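Local coordinates for THUMP domain-containing protein (Pyrococcus horikoshii, PDB 1VBK) that is of unknown function but probably binds RNA and ATP, like the ThiI-family proteins whose THUMP and nucleotide-binding domains it resembles, at residues I150-E155 and A161-E166; P76-E81 and N88-L93; R181-L186 and L248-D253. All coordinates share one frame; numbering follows the deposited sequence.

Contact 1: I150-E155 and A161-E166; sequences IEIGIE and AYIYTE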
# COMPACT_ATOMS: atom_id res chain seq x y z
N ILE A 150 26.98 -11.35 37.18
CA ILE A 150 27.47 -11.80 35.88
C ILE A 150 26.70 -12.98 35.31
O ILE A 150 26.38 -13.93 36.02
CB ILE A 150 28.94 -12.25 35.98
CG1 ILE A 150 29.82 -11.08 36.45
CG2 ILE A 150 29.43 -12.80 34.64
CD1 ILE A 150 31.20 -11.50 36.90
N GLU A 151 26.39 -12.91 34.02
CA GLU A 151 25.72 -14.02 33.36
C GLU A 151 26.57 -14.42 32.17
O GLU A 151 26.86 -13.60 31.30
CB GLU A 151 24.33 -13.64 32.86
CG GLU A 151 23.70 -14.76 32.04
CD GLU A 151 22.40 -14.36 31.38
OE1 GLU A 151 22.38 -13.31 30.71
OE2 GLU A 151 21.41 -15.11 31.51
N ILE A 152 27.01 -15.68 32.16
CA ILE A 152 27.79 -16.20 31.05
C ILE A 152 26.78 -16.87 30.13
O ILE A 152 26.18 -17.88 30.49
CB ILE A 152 28.82 -17.26 31.51
CG1 ILE A 152 29.85 -16.63 32.46
CG2 ILE A 152 29.52 -17.88 30.30
CD1 ILE A 152 30.72 -15.56 31.82
N GLY A 153 26.58 -16.29 28.94
CA GLY A 153 25.64 -16.86 28.00
C GLY A 153 26.37 -17.66 26.94
O GLY A 153 27.45 -17.27 26.50
N ILE A 154 25.78 -18.79 26.54
CA ILE A 154 26.41 -19.65 25.54
C ILE A 154 25.37 -20.17 24.56
O ILE A 154 24.41 -20.83 24.95
CB ILE A 154 27.10 -20.86 26.22
CG1 ILE A 154 28.11 -20.38 27.26
CG2 ILE A 154 27.77 -21.74 25.16
CD1 ILE A 154 28.74 -21.50 28.08
N GLU A 155 25.56 -19.86 23.28
CA GLU A 155 24.66 -20.33 22.25
C GLU A 155 25.46 -21.17 21.27
O GLU A 155 26.48 -20.72 20.75
CB GLU A 155 23.99 -19.15 21.54
CG GLU A 155 23.01 -18.39 22.43
CD GLU A 155 22.23 -17.32 21.70
OE1 GLU A 155 22.06 -17.44 20.47
OE2 GLU A 155 21.76 -16.37 22.36
N ALA A 161 30.28 -21.98 18.86
CA ALA A 161 29.76 -21.56 20.15
C ALA A 161 29.92 -20.04 20.22
O ALA A 161 30.97 -19.50 19.88
CB ALA A 161 30.54 -22.22 21.29
N TYR A 162 28.86 -19.36 20.65
CA TYR A 162 28.87 -17.91 20.77
C TYR A 162 28.76 -17.61 22.26
O TYR A 162 27.74 -17.88 22.88
CB TYR A 162 27.68 -17.33 20.01
CG TYR A 162 27.72 -17.66 18.54
CD1 TYR A 162 28.47 -16.89 17.65
CD2 TYR A 162 27.05 -18.77 18.04
CE1 TYR A 162 28.56 -17.23 16.29
CE2 TYR A 162 27.13 -19.12 16.68
CZ TYR A 162 27.89 -18.34 15.82
OH TYR A 162 27.98 -18.69 14.49
N ILE A 163 29.83 -17.05 22.81
CA ILE A 163 29.88 -16.77 24.24
C ILE A 163 29.81 -15.28 24.55
O ILE A 163 30.55 -14.49 23.97
CB ILE A 163 31.16 -17.38 24.82
CG1 ILE A 163 31.19 -18.88 24.46
CG2 ILE A 163 31.23 -17.16 26.32
CD1 ILE A 163 32.42 -19.61 24.95
N TYR A 164 28.93 -14.91 25.47
CA TYR A 164 28.75 -13.51 25.82
C TYR A 164 28.49 -13.26 27.31
O TYR A 164 28.12 -14.17 28.05
CB TYR A 164 27.58 -12.94 25.01
CG TYR A 164 26.24 -13.60 25.32
CD1 TYR A 164 25.80 -14.72 24.62
CD2 TYR A 164 25.42 -13.09 26.33
CE1 TYR A 164 24.56 -15.32 24.92
CE2 TYR A 164 24.20 -13.67 26.63
CZ TYR A 164 23.77 -14.78 25.93
OH TYR A 164 22.54 -15.32 26.25
N THR A 165 28.68 -12.01 27.73
CA THR A 165 28.40 -11.62 29.11
C THR A 165 27.41 -10.46 29.11
O THR A 165 26.86 -10.11 30.15
CB THR A 165 29.67 -11.16 29.87
OG1 THR A 165 30.33 -10.14 29.13
CG2 THR A 165 30.61 -12.33 30.09
N GLU A 166 27.19 -9.87 27.93
CA GLU A 166 26.26 -8.74 27.80
C GLU A 166 25.03 -9.08 26.95
O GLU A 166 25.13 -9.71 25.89
CB GLU A 166 26.98 -7.53 27.20
CG GLU A 166 26.10 -6.30 27.03
CD GLU A 166 26.90 -5.04 26.67
OE1 GLU A 166 27.55 -5.01 25.61
OE2 GLU A 166 26.86 -4.07 27.47
O HOH W 1 26.94 -10.44 32.74
O HOH W 2 24.14 -11.66 29.79
O HOH W 3 20.82 -15.35 28.22
O HOH W 4 21.07 -17.00 24.79
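Two waters grip the hydroxyl of Y164, both at the ring edge and in its plane. One lies 2.6 Å from Y164 OH and bonds weakly to E151 OE2, which is also hydrogen-bonded to T112 OG1. The other lies 2.7 Å from Y164 OH and donates to E155 OE2. They tie the ring to the opposite strand of a β-hairpin in the THUMP region, made of antiparallel strands 150-157 and 160-164. E155 holds its carboxylate nearly perpendicular to the Y164 ring (88°), and salt bridges to R7 and R50 on either oxygen fix it further and would probably keep it ionised although buried. The aromatic ring folds back over the cross-strand glycine because Y164 places CG between its backbone N and carbonyl carbon (chi1 63°). The glycine lets the ring lie directly on the backbone: G153 CA sits 3.6 Å from the Y164 ring centroid, only 18° off the normal, a CH-pi contact. Alongside, the backbones pair twice, G153 with Y164 and E155 with Y162, each through two reciprocal hydrogen bonds, the shortest from Y162 N to E155 O at 2.7 Å. Beyond the G153-Y164 pair, where the second strand has ended, the chains stay close through a CA-H...O contact, T165 CA to E151 O at 3.3 Å, and a water that accepts from E151 N and donates to T165 O. On the other face, I154 and I163 form the non-hydrogen-bonded pair, with I163 against T90 of helix 84-102 and I154 against I127 and V131 of helix 124-138. Nearby I152 and T165 run alongside each other in one direction, with I152 CD1 3.7 Å from T165 CG2.

Contact 2: P76-E81 and N88-L93; sequences PAMEVE and NRTALL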
# COMPACT_ATOMS: atom_id res chain seq x y z
N PRO A 76 26.99 -8.75 22.15
CA PRO A 76 28.31 -8.76 21.50
C PRO A 76 28.84 -10.11 21.99
O PRO A 76 28.58 -10.47 23.13
CB PRO A 76 29.04 -7.61 22.17
CG PRO A 76 27.94 -6.67 22.57
CD PRO A 76 26.87 -7.60 23.07
N ALA A 77 29.56 -10.85 21.16
CA ALA A 77 30.03 -12.15 21.61
C ALA A 77 31.29 -12.65 20.91
O ALA A 77 31.70 -12.10 19.89
CB ALA A 77 28.92 -13.19 21.44
N MET A 78 31.89 -13.68 21.49
CA MET A 78 33.07 -14.31 20.92
C MET A 78 32.63 -15.62 20.30
O MET A 78 31.98 -16.44 20.96
CB MET A 78 34.12 -14.61 22.00
CG MET A 78 34.81 -13.39 22.57
SD MET A 78 36.07 -13.87 23.77
CE MET A 78 37.55 -13.90 22.75
N GLU A 79 32.97 -15.82 19.03
CA GLU A 79 32.63 -17.05 18.33
C GLU A 79 33.85 -17.97 18.35
O GLU A 79 34.96 -17.55 18.04
CB GLU A 79 32.26 -16.75 16.88
CG GLU A 79 32.03 -18.00 16.03
CD GLU A 79 32.07 -17.71 14.55
OE1 GLU A 79 31.31 -16.82 14.10
OE2 GLU A 79 32.84 -18.36 13.83
N VAL A 80 33.63 -19.23 18.71
CA VAL A 80 34.71 -20.21 18.76
C VAL A 80 34.19 -21.59 18.35
O VAL A 80 32.98 -21.81 18.32
CB VAL A 80 35.31 -20.33 20.19
CG1 VAL A 80 35.86 -18.98 20.65
CG2 VAL A 80 34.25 -20.84 21.16
N GLU A 81 35.10 -22.49 18.03
CA GLU A 81 34.73 -23.85 17.67
C GLU A 81 34.01 -24.43 18.88
O GLU A 81 34.44 -24.22 20.02
CB GLU A 81 35.98 -24.68 17.35
CG GLU A 81 36.62 -24.32 16.02
CD GLU A 81 35.89 -24.94 14.84
OE1 GLU A 81 35.96 -26.18 14.68
OE2 GLU A 81 35.24 -24.19 14.08
N ASN A 88 34.92 -23.68 27.63
CA ASN A 88 35.35 -23.40 29.00
C ASN A 88 36.36 -22.27 29.09
O ASN A 88 36.21 -21.35 29.90
CB ASN A 88 35.96 -24.64 29.66
CG ASN A 88 34.91 -25.54 30.29
OD1 ASN A 88 33.82 -25.09 30.64
ND2 ASN A 88 35.24 -26.82 30.45
N ARG A 89 37.40 -22.31 28.26
CA ARG A 89 38.40 -21.27 28.35
C ARG A 89 37.88 -19.90 27.91
O ARG A 89 38.24 -18.89 28.50
CB ARG A 89 39.68 -21.64 27.60
CG ARG A 89 39.67 -21.48 26.10
CD ARG A 89 41.11 -21.27 25.60
NE ARG A 89 41.23 -21.26 24.15
CZ ARG A 89 41.46 -22.33 23.40
NH1 ARG A 89 41.60 -23.53 23.97
NH2 ARG A 89 41.56 -22.22 22.08
N THR A 90 37.02 -19.86 26.89
CA THR A 90 36.48 -18.58 26.45
C THR A 90 35.52 -18.04 27.51
O THR A 90 35.49 -16.84 27.78
CB THR A 90 35.74 -18.69 25.11
OG1 THR A 90 36.61 -19.26 24.13
CG2 THR A 90 35.31 -17.30 24.63
N ALA A 91 34.73 -18.93 28.10
CA ALA A 91 33.79 -18.53 29.13
C ALA A 91 34.54 -17.91 30.32
O ALA A 91 34.12 -16.88 30.85
CB ALA A 91 32.97 -19.72 29.59
N LEU A 92 35.64 -18.53 30.73
CA LEU A 92 36.43 -18.02 31.85
C LEU A 92 37.08 -16.68 31.49
O LEU A 92 37.12 -15.76 32.31
CB LEU A 92 37.51 -19.04 32.26
CG LEU A 92 38.43 -18.68 33.44
CD1 LEU A 92 37.60 -18.36 34.67
CD2 LEU A 92 39.36 -19.86 33.72
N LEU A 93 37.57 -16.58 30.26
CA LEU A 93 38.20 -15.34 29.79
C LEU A 93 37.21 -14.18 29.86
O LEU A 93 37.54 -13.08 30.35
CB LEU A 93 38.68 -15.52 28.35
CG LEU A 93 39.37 -14.32 27.70
CD1 LEU A 93 40.74 -14.12 28.34
CD2 LEU A 93 39.52 -14.57 26.20
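T90 sets its CG2 methyl opposite the backbone N and its OG1 opposite the carbonyl carbon (chi1 -55°), so that the two branches fork toward two residues of the facing strand, M78 and V80. M78 answers with a chain that runs extended to SD and then bends at the last torsion (chi3 95°), which swings CE away from the threonine and on to L93. The sulfur does the nearest touching: M78 SD lies 3.6 Å from T90 CG2, and M78 CB follows at 3.9 Å from the same T90 methyl, so the methyl rests along the thioether chain and the two side chains meet at a slant. Beyond the bend, M78 CE comes 4.0 Å from L93 CD2, the methionine crossing the leucine at about a right angle near the more exposed border of the contact. V80 and T90 meet instead tip to tip, V80 CG1 at 3.6 Å from T90 OG1. That hydroxyl is hydrogen-bonded to the carbonyl oxygen of K86, one turn earlier in the helix, which satisfies it although its neighbour across the contact is a methyl. No hydrogen bond joins the two segments. The strand's backbone bonds to I163 and A161 on one neighbour and to V3 on the other, while N88 and A91, on other sides of the helix, pack on V131 of helix 124-138. The segment axes approach to 9.9 Å and run nearly antiparallel, at 162°. Helix 84-102 thus lies back across the sheet after strand 71-81 and leads to strand 108-115, which has the same direction with two strands between: a β-α-β crossover of the THUMP-containing α/β region.

Contact 3: R181-L186 and L248-D253; sequences RMIGIL and LKLIRD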
# COMPACT_ATOMS: atom_id res chain seq x y z
N ARG A 181 3.60 1.01 4.39
CA ARG A 181 4.08 2.38 4.36
C ARG A 181 2.96 3.40 4.57
O ARG A 181 1.87 3.28 4.01
CB ARG A 181 4.76 2.64 3.01
CG ARG A 181 4.94 4.11 2.66
CD ARG A 181 5.46 4.25 1.25
NE ARG A 181 6.84 3.78 1.14
CZ ARG A 181 7.46 3.51 -0.00
NH1 ARG A 181 6.82 3.64 -1.16
NH2 ARG A 181 8.73 3.12 0.01
N MET A 182 3.24 4.41 5.39
CA MET A 182 2.28 5.46 5.69
C MET A 182 2.99 6.80 5.71
O MET A 182 4.22 6.85 5.77
CB MET A 182 1.65 5.25 7.07
CG MET A 182 0.98 3.92 7.29
SD MET A 182 0.17 3.92 8.89
CE MET A 182 -0.67 2.34 8.86
N ILE A 183 2.24 7.89 5.63
CA ILE A 183 2.85 9.21 5.72
C ILE A 183 2.55 9.64 7.14
O ILE A 183 1.53 9.23 7.71
CB ILE A 183 2.24 10.25 4.74
CG1 ILE A 183 0.74 10.42 5.02
CG2 ILE A 183 2.50 9.84 3.30
CD1 ILE A 183 0.10 11.56 4.24
N GLY A 184 3.44 10.43 7.72
CA GLY A 184 3.22 10.90 9.08
C GLY A 184 3.22 12.41 9.04
O GLY A 184 4.19 13.01 8.60
N ILE A 185 2.13 13.02 9.48
CA ILE A 185 2.05 14.47 9.48
C ILE A 185 2.82 14.95 10.70
O ILE A 185 2.37 14.80 11.84
CB ILE A 185 0.59 14.97 9.56
CG1 ILE A 185 -0.23 14.34 8.42
CG2 ILE A 185 0.55 16.49 9.44
CD1 ILE A 185 0.31 14.62 7.03
N LEU A 186 3.99 15.54 10.45
CA LEU A 186 4.88 16.01 11.50
C LEU A 186 4.84 17.53 11.68
O LEU A 186 5.10 18.28 10.74
CB LEU A 186 6.31 15.56 11.18
CG LEU A 186 7.46 15.87 12.13
CD1 LEU A 186 7.24 15.19 13.47
CD2 LEU A 186 8.77 15.40 11.50
N LEU A 248 -1.94 14.51 -1.25
CA LEU A 248 -2.68 13.47 -1.95
C LEU A 248 -1.80 12.88 -3.05
O LEU A 248 -1.80 11.68 -3.28
CB LEU A 248 -3.97 14.03 -2.56
CG LEU A 248 -5.02 14.49 -1.54
CD1 LEU A 248 -6.16 15.21 -2.26
CD2 LEU A 248 -5.54 13.28 -0.77
N LYS A 249 -1.04 13.74 -3.73
CA LYS A 249 -0.15 13.28 -4.79
C LYS A 249 0.89 12.32 -4.21
O LYS A 249 1.20 11.29 -4.82
CB LYS A 249 0.56 14.46 -5.45
CG LYS A 249 1.53 14.06 -6.56
CD LYS A 249 2.13 15.30 -7.24
CE LYS A 249 3.19 14.92 -8.26
NZ LYS A 249 2.65 14.02 -9.32
N LEU A 250 1.42 12.65 -3.04
CA LEU A 250 2.43 11.82 -2.37
C LEU A 250 1.83 10.46 -2.03
O LEU A 250 2.46 9.41 -2.23
CB LEU A 250 2.90 12.52 -1.09
CG LEU A 250 4.18 12.04 -0.41
CD1 LEU A 250 5.39 12.33 -1.31
CD2 LEU A 250 4.34 12.76 0.92
N ILE A 251 0.62 10.47 -1.49
CA ILE A 251 -0.05 9.24 -1.13
C ILE A 251 -0.20 8.34 -2.35
O ILE A 251 0.10 7.14 -2.30
CB ILE A 251 -1.44 9.53 -0.52
CG1 ILE A 251 -1.26 10.18 0.86
CG2 ILE A 251 -2.24 8.24 -0.42
CD1 ILE A 251 -2.55 10.69 1.49
N ARG A 252 -0.66 8.93 -3.46
CA ARG A 252 -0.84 8.18 -4.70
C ARG A 252 0.49 7.69 -5.29
O ARG A 252 0.65 6.50 -5.56
CB ARG A 252 -1.57 9.04 -5.74
CG ARG A 252 -1.56 8.46 -7.16
CD ARG A 252 -2.08 9.45 -8.20
NE ARG A 252 -3.54 9.55 -8.21
CZ ARG A 252 -4.36 8.64 -8.72
NH1 ARG A 252 -3.87 7.54 -9.28
NH2 ARG A 252 -5.67 8.82 -8.68
N ASP A 253 1.44 8.60 -5.47
CA ASP A 253 2.73 8.23 -6.05
C ASP A 253 3.52 7.16 -5.30
O ASP A 253 4.16 6.31 -5.92
CB ASP A 253 3.61 9.48 -6.21
CG ASP A 253 3.09 10.43 -7.26
OD1 ASP A 253 2.20 10.04 -8.04
OD2 ASP A 253 3.58 11.58 -7.31
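Apolar contact carries this interface, and I183 supplies both of its points through separate branches. CG1 of I183 lies between the backbone N and the carbonyl carbon (chi1 59°), and the extended chain beyond it delivers CD1 to I251, 3.9 Å from I251 CG1 and equally near I251 CD1. The two isoleucines cross at about a right angle, so the end of one rests on the outer part of the other. The second branch, I183 CG2, stands 4.2 Å from L250 CD2, a looser touch at a slant. V208 flanks I183 and L250, and V256 and V259 flank I183 and I251, adding to the hydrophobic layer. Strand 181-185 is the middle one of a five-stranded parallel sheet, as expected of the HUP-type α/β fold of the ThiI family. Helix 244-254 follows edge strand 239-241 and leads to 258-260, a β-α-β crossover that passes over two intervening strands, 204-210 and 181-185. Polar interactions lie to the sides and do not join the two segments directly within the subunit. R181 forms a salt bridge to E204 through NE, and its NH1 is hydrogen-bonded to F254 O of its own chain and to D253 O of the second subunit; D253 O receives the reciprocal bond from R181 NH1 of that subunit. On the helix, K249 NZ and D253 OD2 form a weak salt bridge at 3.3 Å, one turn apart.

How the contacts relate
From the N terminus, contact 2 closes first, folding helix 84-102 back against strand 71-81 over a short connection. The chain then passes through strand 108-115 and helix 124-138 before contact 1 closes the hairpin; contact 3 comes last and spans the longest loop, 61 residues between its segments. All three follow in series, with none nested or crossed. Contacts 1 and 2 share one sheet and meet directly: A161 N lies 2.8 Å from V80 O and I163 N 2.9 Å from M78 O, both probable hydrogen bonds. Contact 3 belongs to the separate parallel sheet, its centre about 44 Å from that of contact 1, across the chain's centre.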